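Local structure of enoyl-CoA hydratase/carnithine racemase (6SL9) at residues G13-T18 with R50-T55. The protein probably isomerises a CoA thioester to oxepin-CoA in phenylacetic acid catabolism, as a PaaG isomerase of the crotonase family. Residues are numbered along the deposited sequence; the frame is centred on the assembly and turned at random.
Sequences GVLVLT and RALLLT
Leu17 and Leu53 meet through their backbones in a parallel strand pair, 14-18 beside 51-55, whose beta-alpha-beta crossover runs through helix 30-45 in this crotonase fold. Leu17 N donates to Leu53 O at 2.7 Å, nearly straight at 176°, and Leu53 N reaches Leu15 O; Leu15 N to Ala51 O and Thr55 N to Leu17 O extend the ladder.

The side chain of Leu17 leaves the sheet beside Leu54. Its CB sits 3.8 Å from Leu53 O and 3.9 Å from Leu54 CD1, and that same methyl closes to 3.6 Å on Leu17 O. CG turns back beside the backbone N (chi1 -58°), and CD1, extending outward from it, touches Leu52 CD2 at 4.2 Å, the two side chains crossing at a slant. Leu40 of helix 30-45 packs on Leu17 and Leu52.

On the other face Val14 CG1, anti to its own N, packs 4.0 Å from Leu53 CB, with helix 186-197 over both. Thr18 and Thr55 lie alongside each other there, and Thr55 OG1 hydrogen-bonds to Ala101 O on strand 98-102.

Where the pair begins, Gly13 O accepts two N-H groups, Arg50 N at 2.7 Å and Ala51 N at 3.2 Å, the second more bent at 142°.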
# COMPACT_ATOMS: atom_id res chain seq x y z
N GLY A 13 -20.21 -9.45 25.82
CA GLY A 13 -18.77 -9.71 25.63
C GLY A 13 -17.98 -8.50 25.15
O GLY A 13 -16.83 -8.66 24.75
N VAL A 14 -18.59 -7.31 25.17
CA VAL A 14 -17.96 -6.08 24.64
C VAL A 14 -17.63 -5.13 25.78
O VAL A 14 -18.54 -4.75 26.55
CB VAL A 14 -18.87 -5.41 23.59
CG1 VAL A 14 -18.19 -4.15 23.05
CG2 VAL A 14 -19.20 -6.37 22.47
N LEU A 15 -16.40 -4.65 25.81
CA LEU A 15 -16.04 -3.52 26.67
C LEU A 15 -16.17 -2.25 25.81
O LEU A 15 -15.41 -2.10 24.88
CB LEU A 15 -14.65 -3.70 27.27
CG LEU A 15 -14.17 -2.55 28.13
CD1 LEU A 15 -15.01 -2.36 29.37
CD2 LEU A 15 -12.73 -2.75 28.55
N VAL A 16 -17.06 -1.36 26.24
CA VAL A 16 -17.29 -0.07 25.57
C VAL A 16 -16.51 1.00 26.32
O VAL A 16 -16.76 1.21 27.53
CB VAL A 16 -18.78 0.24 25.51
CG1 VAL A 16 -18.95 1.54 24.72
CG2 VAL A 16 -19.61 -0.84 24.86
N LEU A 17 -15.62 1.62 25.60
CA LEU A 17 -14.77 2.72 26.10
C LEU A 17 -15.19 4.03 25.45
O LEU A 17 -15.27 4.09 24.23
CB LEU A 17 -13.30 2.44 25.79
CG LEU A 17 -12.76 1.13 26.38
CD1 LEU A 17 -11.28 0.95 26.07
CD2 LEU A 17 -13.02 1.02 27.90
N THR A 18 -15.41 5.05 26.25
CA THR A 18 -15.86 6.35 25.75
C THR A 18 -14.90 7.42 26.23
O THR A 18 -14.79 7.64 27.45
CB THR A 18 -17.31 6.63 26.13
OG1 THR A 18 -18.15 5.54 25.77
CG2 THR A 18 -17.80 7.91 25.49
N ARG A 50 -14.56 -10.15 24.93
CA ARG A 50 -14.04 -10.72 23.67
C ARG A 50 -13.89 -9.67 22.58
O ARG A 50 -13.30 -9.98 21.55
CB ARG A 50 -14.93 -11.86 23.19
CG ARG A 50 -15.08 -13.01 24.14
CD ARG A 50 -14.36 -14.28 23.80
NE ARG A 50 -14.75 -14.86 22.53
CZ ARG A 50 -15.79 -15.63 22.31
NH1 ARG A 50 -16.65 -15.98 23.26
NH2 ARG A 50 -15.98 -16.07 21.09
N ALA A 51 -14.36 -8.46 22.80
CA ALA A 51 -14.21 -7.37 21.82
C ALA A 51 -14.26 -6.05 22.55
O ALA A 51 -14.85 -5.99 23.65
CB ALA A 51 -15.29 -7.43 20.77
N LEU A 52 -13.69 -5.01 21.98
CA LEU A 52 -13.75 -3.65 22.53
C LEU A 52 -14.37 -2.72 21.49
O LEU A 52 -14.25 -2.97 20.28
CB LEU A 52 -12.34 -3.20 22.90
CG LEU A 52 -11.74 -3.80 24.17
CD1 LEU A 52 -11.22 -5.20 23.90
CD2 LEU A 52 -10.62 -2.96 24.70
N LEU A 53 -15.02 -1.68 22.01
CA LEU A 53 -15.63 -0.64 21.18
C LEU A 53 -15.16 0.71 21.75
O LEU A 53 -15.37 0.94 22.95
CB LEU A 53 -17.15 -0.72 21.22
CG LEU A 53 -17.96 0.36 20.51
CD1 LEU A 53 -17.60 0.54 19.07
CD2 LEU A 53 -19.45 0.03 20.67
N LEU A 54 -14.60 1.60 20.93
CA LEU A 54 -14.11 2.91 21.36
C LEU A 54 -14.90 3.98 20.62
O LEU A 54 -15.00 3.93 19.39
CB LEU A 54 -12.60 2.99 21.03
CG LEU A 54 -11.94 4.34 21.35
CD1 LEU A 54 -11.97 4.64 22.85
CD2 LEU A 54 -10.51 4.30 20.84
N THR A 55 -15.37 4.96 21.38
CA THR A 55 -16.10 6.10 20.83
C THR A 55 -15.82 7.34 21.69
O THR A 55 -15.11 7.25 22.68
CB THR A 55 -17.59 5.75 20.73
OG1 THR A 55 -18.20 6.67 19.81
CG2 THR A 55 -18.32 5.76 22.05